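Local coordinates for protein ornithine carbamoyltransferase (Giardia intestinalis, PDB 3GRF) that probably catalyses transfer of the carbamoyl group from carbamoyl phosphate to ornithine, or the reverse reaction in arginine degradation, at residues 66-71 and 313-318; 124-129 and 134-139; 143-148 and 160-165; 283-288 and 294-299. All coordinates share one frame; numbering follows the deposited sequence.

Contact 1: 66-71 and 313-318; sequences MTRLGG and SAMAVL
Arg68 lies against a thioether rather than an acid in this contact. Its guanidinium meets Met315 at one edge, near the plane of the group, with Arg68 NE 3.7 Å from Met315 SD. No hydrogen bond joins the two segments, so this is packing. The aliphatic part of the arginine shares it: Arg68 CB and CD both lie 4.0 Å from Met315 SD. The Met315 chain runs straight through its second torsion (chi2 173°), which carries the sulfur out to the arginine.

Leu69 fills the next place. Its CD2 methyl sits over the helix backbone, 3.7 Å from Met315 O, and also touches Met315 CB. Met66 makes the third touch. Its SD meets Leu318 CD1 at 3.9 Å, and the two side chains cross at about a right angle.

Helix 56-69 ends here in a Schellman motif. Gly71 N bonds to Met66 O at 2.8 Å, and Gly70, with positive phi, is the C-prime residue; its own bond to Thr67 O is weak. Met66 O also accepts from Leu69 N.

The contact joins the end of helix 56-69, in the carbamoyl phosphate domain, to the C-terminal helix 303-322. Ala65 extends the first helix's surface under Met315 and Leu318. Met31 of helix 18-33 also packs on Met315, while Val317 turns to helix 135-151.

Contact 2: 124-129 and 134-139; sequences PCINAL and HPLQMV
Leu136 packs on both Ile126 and Ala128, and its side chain can be followed outward. CB heads from the helix toward the strand. CG lies opposite the carbonyl carbon and beside the backbone N (chi1 -69°), where it meets Ile126 CG2 at 3.9 Å. There the chain forks. CD1 goes to Ala128, 3.8 Å from Ala128 CA and close to its CB as well. CD2 stays with Ile126, 4.1 Å from Ile126 CG2.

Beside this, the ring of Pro135 lies against the strand end, with Pro135 CD 3.3 Å from Asn127 O. Leu129 covers one face of the His134 ring in a CH-pi contact, its CB 4.0 Å from the ring centroid. Gln137 CB covers the opposite face. Asn127 OD1 accepts from Leu129 N at 2.9 Å, an Asx turn that shapes the chain just past the strand.

Residues 134-137 spell His-Pro-Leu-Gln, the HPxQ motif that in related transcarbamoylases binds carbamoyl phosphate. His134 is the N-cap residue of helix 135-151. Strand 125-127 lies beside strand 103-107 in the parallel sheet and also bonds to Leu10. Helix 135-151 packs on this strand, with helices 173-185 and 303-322 alongside.

Contact 3: 143-148 and 160-165; sequences MTIKEK and KGIKFA
Residues 143-148 are a full turn and more of helix, while residues 160-165 run from a loop into strand 164-167. The backbones stay well apart. The nearest CA atoms, those of Ile145 and Ile162, are 8.7 Å from each other. Side chains must therefore bridge the gap, and no hydrogen bond crosses it.

Ile145 does the bridging from the helix side, using two different branches. Its CG2 methyl touches Ile162 CG2 at 4.1 Å, and the two isoleucines slide past each other in opposite directions. Its longer branch is extended (chi2 159°) and takes CD1 to the ring of Phe164. There CD1 lies 4.1 Å from Phe164 CD1 and almost as near CE1. It approaches the ring obliquely.

In the transcarbamoylase fold this helix, 135-151, is one of the links between the two domains. Strand 164-167 is the middle strand of the five-stranded parallel sheet in the ornithine-binding domain, which belongs to the Rossmann-like class. Phe164 keeps its place there by backbone bonding to Glu188 and His190.

Phe164 CG lies opposite the backbone N about the first torsion (chi1 177°), which places ring atoms CD1 and CE1 next to Ile145 CD1. Met280 of strand 278-281 also packs on Ile145. On the helix's other sides, Lys146 forms a salt bridge with Asp26 and Glu147 one with Lys32.

Contact 4: 283-288 and 294-299; sequences LPATRG and SVIDGP
Arg287 NH2 meets two carboxylates, one of them only weakly. That one belongs to Asp297 across this contact, a weak bond of 3.4 Å from Arg287 NH2 to Asp297 OD1 with a bent N-H...O angle of 126°. The other belongs to Asp92 of the second subunit, which forms a salt bridge with the same nitrogen. Arg287 thus joins this surface loop both to its own chain and to a neighbour. The guanidinium and the Asp297 carboxylate are nearly coplanar, 19° apart, and face each other edge on. Arg287 NH1 also pairs with Asp297, but it is modelled too close to that group, and its exact place is doubtful.

Ile296 packs against the arginine. Its CG2 methyl lies over one face of the guanidinium and is 3.8 Å from Arg287 CG. A bend at the second torsion of Arg287 (chi2 111°) turns the chain across the isoleucine. In the other branch of Ile296, CG1 lies opposite the backbone N, and CD1 reaches into the loop. It comes to Ala285 CB at 3.3 Å, tighter than usual for two carbons. The same CD1 also reaches Leu283 CD2, at 4.3 Å.

Leu283 and Pro284, joined by a cis peptide, correspond to the Leu-Pro of the HCLP motif, which in related ornithine transcarbamoylases lines the ornithine site; the motif's first residue is not histidine here. The loop follows strand 278-281, and Phe279 of that strand packs on Ile296. Helix 303-322 closes one flank, with Tyr304 on Arg287 and Cys303 on Ile296.

How the contacts relate
Contact 1 opens first, at residues 66-71, and closes last, at 313-318. The other three nest inside its long loop and follow one another in series, none crossing another. Contact 2 closes a short turn from the last strand of the first sheet into helix 135-151. Contact 3 uses the same helix further along and ties it to the middle strand of the second sheet, so that helix runs from one domain to the other. Contact 4 closes a small loop within the second domain, just before helix 303-322. That helix returns the chain to contact 1, where Val317 and Ser313 pack on Val139 of contact 2. Contacts 1 and 4 both touch the second subunit.

Contact 1: 66-71 and 313-318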
loop_
_atom_site.group_PDB
_atom_site.type_symbol
_atom_site.label_atom_id
_atom_site.label_comp_id
_atom_site.label_asym_id
_atom_site.label_seq_id
_atom_site.Cartn_x
_atom_site.Cartn_y
_atom_site.Cartn_z
ATOM N N MET A 66 -4.602 -8.597 8.028
ATOM C CA MET A 66 -5.133 -7.396 8.686
ATOM C C MET A 66 -6.467 -7.018 8.153
ATOM O O MET A 66 -7.341 -6.651 8.921
ATOM C CB MET A 66 -4.175 -6.199 8.609
ATOM C CG MET A 66 -2.856 -6.365 9.388
ATOM S SD MET A 66 -3.039 -6.457 11.192
ATOM C CE MET A 66 -3.713 -4.845 11.485
ATOM N N THR A 67 -6.652 -7.106 6.839
ATOM C CA THR A 67 -7.983 -6.847 6.231
ATOM C C THR A 67 -9.032 -7.777 6.809
ATOM O O THR A 67 -10.179 -7.377 7.070
ATOM C CB THR A 67 -7.916 -7.015 4.710
ATOM O OG1 THR A 67 -6.907 -6.124 4.208
ATOM C CG2 THR A 67 -9.264 -6.686 4.038
ATOM N N ARG A 68 -8.658 -9.028 7.028
ATOM C CA ARG A 68 -9.635 -10.024 7.532
ATOM C C ARG A 68 -10.074 -9.805 8.964
ATOM O O ARG A 68 -11.115 -10.304 9.390
ATOM C CB ARG A 68 -9.107 -11.431 7.331
ATOM C CG ARG A 68 -9.216 -11.844 5.863
ATOM C CD ARG A 68 -8.516 -13.152 5.603
ATOM N NE ARG A 68 -9.289 -14.328 6.020
ATOM C CZ ARG A 68 -10.029 -15.090 5.214
ATOM N NH1 ARG A 68 -10.147 -14.785 3.935
ATOM N NH2 ARG A 68 -10.680 -16.156 5.702
ATOM N N LEU A 69 -9.223 -9.079 9.696
ATOM C CA LEU A 69 -9.373 -8.735 11.100
ATOM C C LEU A 69 -9.963 -7.349 11.158
ATOM O O LEU A 69 -10.410 -6.935 12.203
ATOM C CB LEU A 69 -8.001 -8.740 11.767
ATOM C CG LEU A 69 -7.445 -9.855 12.651
ATOM C CD1 LEU A 69 -8.266 -11.101 12.739
ATOM C CD2 LEU A 69 -6.021 -10.166 12.221
ATOM N N GLY A 70 -9.923 -6.628 10.030
ATOM C CA GLY A 70 -10.636 -5.354 9.844
ATOM C C GLY A 70 -9.783 -4.121 10.011
ATOM O O GLY A 70 -10.301 -3.011 10.196
ATOM N N GLY A 71 -8.472 -4.322 9.947
ATOM C CA GLY A 71 -7.508 -3.270 10.207
ATOM C C GLY A 71 -6.735 -3.123 8.908
ATOM O O GLY A 71 -7.283 -3.403 7.828
ATOM N N SER A 313 -2.427 -18.324 10.189
ATOM C CA SER A 313 -1.443 -18.239 11.295
ATOM C C SER A 313 -0.947 -16.802 11.541
ATOM O O SER A 313 -0.525 -16.449 12.642
ATOM C CB SER A 313 -0.303 -19.173 10.990
ATOM O OG SER A 313 0.201 -18.852 9.703
ATOM N N ALA A 314 -1.036 -15.967 10.522
ATOM C CA ALA A 314 -0.659 -14.566 10.672
ATOM C C ALA A 314 -1.735 -13.855 11.432
ATOM O O ALA A 314 -1.415 -13.040 12.291
ATOM C CB ALA A 314 -0.416 -13.884 9.303
ATOM N N MET A 315 -3.012 -14.148 11.127
ATOM C CA MET A 315 -4.119 -13.452 11.779
ATOM C C MET A 315 -4.074 -13.758 13.273
ATOM O O MET A 315 -4.441 -12.914 14.097
ATOM C CB MET A 315 -5.486 -13.914 11.240
ATOM C CG MET A 315 -5.735 -13.758 9.737
ATOM S SD MET A 315 -7.280 -14.504 9.141
ATOM C CE MET A 315 -7.334 -16.060 10.010
ATOM N N ALA A 316 -3.685 -14.986 13.612
ATOM C CA ALA A 316 -3.632 -15.443 15.002
ATOM C C ALA A 316 -2.522 -14.744 15.714
ATOM O O ALA A 316 -2.674 -14.243 16.813
ATOM C CB ALA A 316 -3.439 -16.961 15.076
ATOM N N VAL A 317 -1.335 -14.726 15.120
ATOM C CA VAL A 317 -0.242 -14.045 15.769
ATOM C C VAL A 317 -0.443 -12.543 15.998
ATOM O O VAL A 317 -0.172 -12.037 17.093
ATOM C CB VAL A 317 1.040 -14.241 14.943
ATOM C CG1 VAL A 317 2.118 -13.412 15.527
ATOM C CG2 VAL A 317 1.397 -15.740 14.914
ATOM N N LEU A 318 -0.909 -11.834 14.966
ATOM C CA LEU A 318 -1.215 -10.396 15.040
ATOM C C LEU A 318 -2.289 -10.169 16.095
ATOM O O LEU A 318 -2.137 -9.366 16.949
ATOM C CB LEU A 318 -1.656 -9.864 13.665
ATOM C CG LEU A 318 -0.501 -9.911 12.613
ATOM C CD1 LEU A 318 -0.942 -9.690 11.171
ATOM C CD2 LEU A 318 0.605 -8.906 12.970
#

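Contact 2: 124-129 and 134-139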
loop_
_atom_site.group_PDB
_atom_site.type_symbol
_atom_site.label_atom_id
_atom_site.label_comp_id
_atom_site.label_asym_id
_atom_site.label_seq_id
_atom_site.Cartn_x
_atom_site.Cartn_y
_atom_site.Cartn_z
ATOM N N PRO A 124 4.386 -4.365 20.075
ATOM C CA PRO A 124 5.001 -5.654 19.674
ATOM C C PRO A 124 5.741 -5.699 18.305
ATOM O O PRO A 124 5.194 -5.296 17.288
ATOM C CB PRO A 124 3.819 -6.630 19.666
ATOM C CG PRO A 124 2.749 -5.996 20.458
ATOM C CD PRO A 124 2.973 -4.496 20.473
ATOM N N CYS A 125 6.961 -6.218 18.271
ATOM C CA CYS A 125 7.647 -6.454 16.977
ATOM C C CYS A 125 7.872 -7.975 16.704
ATOM O O CYS A 125 8.185 -8.783 17.593
ATOM C CB CYS A 125 8.973 -5.682 16.833
ATOM S SG CYS A 125 8.935 -3.924 17.182
ATOM N N ILE A 126 7.648 -8.340 15.458
ATOM C CA ILE A 126 7.579 -9.723 15.039
ATOM C C ILE A 126 8.594 -9.836 13.924
ATOM O O ILE A 126 8.606 -9.011 13.046
ATOM C CB ILE A 126 6.180 -10.096 14.540
ATOM C CG1 ILE A 126 5.191 -10.069 15.712
ATOM C CG2 ILE A 126 6.202 -11.496 13.902
ATOM C CD1 ILE A 126 3.753 -9.809 15.289
ATOM N N ASN A 127 9.487 -10.814 14.029
ATOM C CA ASN A 127 10.467 -11.100 13.007
ATOM C C ASN A 127 9.748 -11.860 11.872
ATOM O O ASN A 127 9.241 -12.966 12.070
ATOM C CB ASN A 127 11.600 -11.917 13.654
ATOM C CG ASN A 127 12.494 -12.594 12.651
ATOM O OD1 ASN A 127 12.683 -12.112 11.552
ATOM N ND2 ASN A 127 13.092 -13.698 13.051
ATOM N N ALA A 128 9.698 -11.240 10.693
ATOM C CA ALA A 128 9.012 -11.804 9.522
ATOM C C ALA A 128 10.017 -12.561 8.650
ATOM O O ALA A 128 9.710 -12.974 7.540
ATOM C CB ALA A 128 8.324 -10.675 8.723
ATOM N N LEU A 129 11.248 -12.674 9.152
ATOM C CA LEU A 129 12.254 -13.627 8.688
ATOM C C LEU A 129 13.595 -12.931 8.847
ATOM O O LEU A 129 13.759 -11.799 8.405
ATOM C CB LEU A 129 12.060 -14.071 7.225
ATOM C CG LEU A 129 13.152 -14.961 6.573
ATOM C CD1 LEU A 129 13.472 -16.215 7.382
ATOM C CD2 LEU A 129 12.744 -15.371 5.171
ATOM N N HIS A 134 11.949 -17.661 12.038
ATOM C CA HIS A 134 10.827 -17.378 11.144
ATOM C C HIS A 134 9.529 -17.855 11.778
ATOM O O HIS A 134 8.905 -18.791 11.276
ATOM C CB HIS A 134 11.019 -18.050 9.763
ATOM C CG HIS A 134 10.142 -17.474 8.689
ATOM N ND1 HIS A 134 10.089 -17.977 7.399
ATOM C CD2 HIS A 134 9.253 -16.456 8.733
ATOM C CE1 HIS A 134 9.213 -17.282 6.699
ATOM N NE2 HIS A 134 8.702 -16.348 7.482
ATOM N N PRO A 135 9.124 -17.199 12.879
ATOM C CA PRO A 135 8.061 -17.655 13.767
ATOM C C PRO A 135 6.685 -17.607 13.144
ATOM O O PRO A 135 5.809 -18.375 13.562
ATOM C CB PRO A 135 8.163 -16.713 14.979
ATOM C CG PRO A 135 8.921 -15.474 14.480
ATOM C CD PRO A 135 9.753 -15.935 13.323
ATOM N N LEU A 136 6.479 -16.708 12.174
ATOM C CA LEU A 136 5.217 -16.656 11.406
ATOM C C LEU A 136 5.006 -17.917 10.582
ATOM O O LEU A 136 3.891 -18.437 10.450
ATOM C CB LEU A 136 5.202 -15.432 10.483
ATOM C CG LEU A 136 5.095 -14.048 11.134
ATOM C CD1 LEU A 136 5.372 -12.927 10.080
ATOM C CD2 LEU A 136 3.749 -13.901 11.750
ATOM N N GLN A 137 6.102 -18.405 10.016
ATOM C CA GLN A 137 6.135 -19.686 9.317
ATOM C C GLN A 137 5.919 -20.788 10.340
ATOM O O GLN A 137 5.279 -21.779 10.031
ATOM C CB GLN A 137 7.525 -19.885 8.651
ATOM C CG GLN A 137 7.645 -21.107 7.662
ATOM C CD GLN A 137 6.720 -20.998 6.450
ATOM O OE1 GLN A 137 6.852 -20.097 5.679
ATOM N NE2 GLN A 137 5.737 -21.887 6.337
ATOM N N MET A 138 6.464 -20.642 11.559
ATOM C CA MET A 138 6.375 -21.752 12.520
ATOM C C MET A 138 4.932 -21.962 12.908
ATOM O O MET A 138 4.455 -23.078 12.845
ATOM C CB MET A 138 7.266 -21.582 13.777
ATOM C CG MET A 138 8.749 -21.622 13.496
ATOM S SD MET A 138 9.353 -23.080 12.589
ATOM C CE MET A 138 9.181 -22.550 10.907
ATOM N N VAL A 139 4.218 -20.900 13.242
ATOM C CA VAL A 139 2.783 -21.068 13.565
ATOM C C VAL A 139 2.014 -21.675 12.363
ATOM O O VAL A 139 1.060 -22.439 12.546
ATOM C CB VAL A 139 2.100 -19.747 13.927
ATOM C CG1 VAL A 139 0.631 -20.009 14.411
ATOM C CG2 VAL A 139 2.902 -19.018 14.969
#

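Contact 3: 143-148 and 160-165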
loop_
_atom_site.group_PDB
_atom_site.type_symbol
_atom_site.label_atom_id
_atom_site.label_comp_id
_atom_site.label_asym_id
_atom_site.label_seq_id
_atom_site.Cartn_x
_atom_site.Cartn_y
_atom_site.Cartn_z
ATOM N N MET A 143 0.476 -25.528 12.701
ATOM C CA MET A 143 -0.943 -25.494 12.359
ATOM C C MET A 143 -1.327 -26.444 11.205
ATOM O O MET A 143 -2.343 -27.146 11.276
ATOM C CB MET A 143 -1.355 -24.081 12.050
ATOM C CG MET A 143 -2.832 -23.948 11.576
ATOM S SD MET A 143 -3.047 -22.580 10.336
ATOM C CE MET A 143 -4.759 -22.878 9.927
ATOM N N THR A 144 -0.523 -26.464 10.149
ATOM C CA THR A 144 -0.736 -27.337 8.997
ATOM C C THR A 144 -0.597 -28.796 9.410
ATOM O O THR A 144 -1.396 -29.644 8.993
ATOM C CB THR A 144 0.289 -27.006 7.846
ATOM O OG1 THR A 144 0.128 -25.638 7.434
ATOM C CG2 THR A 144 0.120 -27.970 6.651
ATOM N N ILE A 145 0.422 -29.094 10.226
ATOM C CA ILE A 145 0.604 -30.451 10.731
ATOM C C ILE A 145 -0.651 -30.851 11.561
ATOM O O ILE A 145 -1.235 -31.901 11.306
ATOM C CB ILE A 145 1.928 -30.592 11.545
ATOM C CG1 ILE A 145 3.136 -30.560 10.595
ATOM C CG2 ILE A 145 1.987 -31.888 12.405
ATOM C CD1 ILE A 145 4.492 -30.183 11.299
ATOM N N LYS A 146 -1.105 -30.018 12.495
ATOM C CA LYS A 146 -2.302 -30.403 13.283
ATOM C C LYS A 146 -3.549 -30.595 12.449
ATOM O O LYS A 146 -4.357 -31.497 12.708
ATOM C CB LYS A 146 -2.628 -29.390 14.402
ATOM C CG LYS A 146 -4.047 -29.678 15.032
ATOM C CD LYS A 146 -4.166 -28.997 16.393
ATOM C CE LYS A 146 -5.413 -29.455 17.122
ATOM N NZ LYS A 146 -5.488 -28.591 18.338
ATOM N N GLU A 147 -3.750 -29.680 11.514
ATOM C CA GLU A 147 -4.835 -29.699 10.546
ATOM C C GLU A 147 -4.862 -30.962 9.725
ATOM O O GLU A 147 -5.864 -31.629 9.647
ATOM C CB GLU A 147 -4.657 -28.537 9.580
ATOM C CG GLU A 147 -5.881 -28.258 8.759
ATOM C CD GLU A 147 -5.684 -27.091 7.827
ATOM O OE1 GLU A 147 -4.604 -26.993 7.214
ATOM O OE2 GLU A 147 -6.612 -26.283 7.691
ATOM N N LYS A 148 -3.757 -31.255 9.056
ATOM C CA LYS A 148 -3.665 -32.457 8.229
ATOM C C LYS A 148 -3.929 -33.756 8.997
ATOM O O LYS A 148 -4.798 -34.529 8.605
ATOM C CB LYS A 148 -2.309 -32.536 7.495
ATOM C CG LYS A 148 -2.153 -31.449 6.487
ATOM C CD LYS A 148 -3.219 -31.563 5.382
ATOM C CE LYS A 148 -3.485 -30.192 4.728
ATOM N NZ LYS A 148 -4.562 -30.247 3.685
ATOM N N LYS A 160 2.604 -34.893 20.151
ATOM C CA LYS A 160 3.507 -35.808 20.832
ATOM C C LYS A 160 3.926 -37.012 19.995
ATOM O O LYS A 160 5.082 -37.417 20.071
ATOM C CB LYS A 160 2.896 -36.277 22.145
ATOM C CG LYS A 160 2.382 -35.149 23.007
ATOM C CD LYS A 160 3.518 -34.520 23.729
ATOM C CE LYS A 160 3.222 -33.073 24.085
ATOM N NZ LYS A 160 1.990 -32.872 24.915
ATOM N N GLY A 161 2.990 -37.567 19.214
ATOM C CA GLY A 161 3.198 -38.788 18.418
ATOM C C GLY A 161 3.716 -38.560 17.008
ATOM O O GLY A 161 4.101 -39.506 16.319
ATOM N N ILE A 162 3.723 -37.297 16.569
ATOM C CA ILE A 162 4.126 -36.970 15.202
ATOM C C ILE A 162 5.633 -36.850 15.192
ATOM O O ILE A 162 6.172 -35.913 15.786
ATOM C CB ILE A 162 3.515 -35.635 14.663
ATOM C CG1 ILE A 162 2.008 -35.626 14.801
ATOM C CG2 ILE A 162 3.793 -35.502 13.155
ATOM C CD1 ILE A 162 1.375 -36.909 14.294
ATOM N N LYS A 163 6.302 -37.791 14.542
ATOM C CA LYS A 163 7.771 -37.727 14.406
ATOM C C LYS A 163 8.079 -36.799 13.229
ATOM O O LYS A 163 7.494 -36.962 12.173
ATOM C CB LYS A 163 8.370 -39.114 14.168
ATOM C CG LYS A 163 8.254 -40.123 15.332
ATOM C CD LYS A 163 7.146 -41.137 15.039
ATOM C CE LYS A 163 7.407 -42.473 15.687
ATOM N NZ LYS A 163 7.947 -43.390 14.623
ATOM N N PHE A 164 8.991 -35.834 13.420
ATOM C CA PHE A 164 9.234 -34.771 12.440
ATOM C C PHE A 164 10.691 -34.912 11.937
ATOM O O PHE A 164 11.601 -35.177 12.726
ATOM C CB PHE A 164 8.976 -33.404 13.075
ATOM C CG PHE A 164 9.279 -32.224 12.150
ATOM C CD1 PHE A 164 8.276 -31.645 11.394
ATOM C CD2 PHE A 164 10.585 -31.718 12.035
ATOM C CE1 PHE A 164 8.554 -30.581 10.546
ATOM C CE2 PHE A 164 10.858 -30.674 11.217
ATOM C CZ PHE A 164 9.864 -30.109 10.456
ATOM N N ALA A 165 10.928 -34.782 10.639
ATOM C CA ALA A 165 12.335 -34.669 10.179
ATOM C C ALA A 165 12.593 -33.487 9.234
ATOM O O ALA A 165 11.782 -33.244 8.355
ATOM C CB ALA A 165 12.801 -35.982 9.506
#

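Contact 4: 283-288 and 294-299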
loop_
_atom_site.group_PDB
_atom_site.type_symbol
_atom_site.label_atom_id
_atom_site.label_comp_id
_atom_site.label_asym_id
_atom_site.label_seq_id
_atom_site.Cartn_x
_atom_site.Cartn_y
_atom_site.Cartn_z
ATOM N N LEU A 283 8.716 -23.001 1.057
ATOM C CA LEU A 283 8.821 -22.272 -0.237
ATOM C C LEU A 283 9.757 -21.048 -0.172
ATOM O O LEU A 283 10.044 -20.559 0.905
ATOM C CB LEU A 283 7.446 -21.894 -0.831
ATOM C CG LEU A 283 6.427 -23.024 -1.073
ATOM C CD1 LEU A 283 5.055 -22.503 -1.547
ATOM C CD2 LEU A 283 6.994 -24.095 -2.028
ATOM N N PRO A 284 10.271 -20.575 -1.324
ATOM C CA PRO A 284 10.172 -21.078 -2.704
ATOM C C PRO A 284 10.772 -22.479 -2.900
ATOM O O PRO A 284 11.847 -22.786 -2.351
ATOM C CB PRO A 284 10.966 -20.041 -3.504
ATOM C CG PRO A 284 11.897 -19.457 -2.513
ATOM C CD PRO A 284 11.092 -19.353 -1.268
ATOM N N ALA A 285 10.052 -23.319 -3.642
ATOM C CA ALA A 285 10.497 -24.668 -3.997
ATOM C C ALA A 285 11.303 -24.677 -5.300
ATOM O O ALA A 285 10.876 -24.099 -6.305
ATOM C CB ALA A 285 9.296 -25.598 -4.141
ATOM N N THR A 286 12.457 -25.347 -5.283
ATOM C CA THR A 286 13.199 -25.657 -6.507
ATOM C C THR A 286 13.211 -27.169 -6.765
ATOM O O THR A 286 13.941 -27.936 -6.111
ATOM C CB THR A 286 14.635 -25.091 -6.459
ATOM O OG1 THR A 286 14.569 -23.712 -6.102
ATOM C CG2 THR A 286 15.327 -25.216 -7.802
ATOM N N ARG A 287 12.415 -27.566 -7.750
ATOM C CA ARG A 287 12.043 -28.970 -7.986
ATOM C C ARG A 287 13.132 -29.979 -8.179
ATOM O O ARG A 287 12.843 -31.165 -8.071
ATOM C CB ARG A 287 11.080 -29.111 -9.150
ATOM C CG ARG A 287 9.644 -28.856 -8.759
ATOM C CD ARG A 287 9.123 -27.573 -9.372
ATOM N NE ARG A 287 8.017 -26.957 -8.617
ATOM C CZ ARG A 287 6.904 -27.605 -8.288
ATOM N NH1 ARG A 287 6.767 -28.886 -8.624
ATOM N NH2 ARG A 287 5.950 -26.992 -7.617
ATOM N N GLY A 288 14.349 -29.576 -8.506
ATOM C CA GLY A 288 15.435 -30.575 -8.594
ATOM C C GLY A 288 16.584 -30.334 -7.639
ATOM O O GLY A 288 17.675 -30.893 -7.827
ATOM N N SER A 294 8.593 -35.134 -8.263
ATOM C CA SER A 294 7.702 -36.229 -7.860
ATOM C C SER A 294 7.269 -36.194 -6.386
ATOM O O SER A 294 6.236 -36.738 -6.046
ATOM C CB SER A 294 8.334 -37.585 -8.130
ATOM O OG SER A 294 9.332 -37.863 -7.172
ATOM N N VAL A 295 8.065 -35.582 -5.516
ATOM C CA VAL A 295 7.711 -35.494 -4.075
ATOM C C VAL A 295 6.818 -34.275 -3.906
ATOM O O VAL A 295 5.711 -34.378 -3.402
ATOM C CB VAL A 295 8.967 -35.443 -3.153
ATOM C CG1 VAL A 295 8.590 -35.227 -1.678
ATOM C CG2 VAL A 295 9.809 -36.750 -3.315
ATOM N N ILE A 296 7.287 -33.126 -4.356
ATOM C CA ILE A 296 6.486 -31.908 -4.169
ATOM C C ILE A 296 5.168 -31.903 -4.910
ATOM O O ILE A 296 4.203 -31.292 -4.448
ATOM C CB ILE A 296 7.290 -30.590 -4.431
ATOM C CG1 ILE A 296 6.427 -29.336 -4.144
ATOM C CG2 ILE A 296 7.938 -30.585 -5.839
ATOM C CD1 ILE A 296 7.209 -28.107 -3.658
ATOM N N ASP A 297 5.126 -32.585 -6.050
ATOM C CA ASP A 297 3.908 -32.650 -6.860
ATOM C C ASP A 297 3.220 -33.989 -6.647
ATOM O O ASP A 297 2.164 -34.264 -7.225
ATOM C CB ASP A 297 4.227 -32.429 -8.341
ATOM C CG ASP A 297 4.895 -31.091 -8.604
ATOM O OD1 ASP A 297 4.573 -30.069 -7.947
ATOM O OD2 ASP A 297 5.764 -31.052 -9.479
ATOM N N GLY A 298 3.788 -34.805 -5.773
ATOM C CA GLY A 298 3.250 -36.116 -5.528
ATOM C C GLY A 298 2.243 -35.981 -4.409
ATOM O O GLY A 298 1.966 -34.864 -3.949
ATOM N N PRO A 299 1.685 -37.123 -3.968
ATOM C CA PRO A 299 0.520 -37.200 -3.066
ATOM C C PRO A 299 0.726 -36.926 -1.559
ATOM O O PRO A 299 -0.252 -36.712 -0.842
ATOM C CB PRO A 299 0.042 -38.640 -3.287
ATOM C CG PRO A 299 1.311 -39.404 -3.542
ATOM C CD PRO A 299 2.163 -38.471 -4.373
#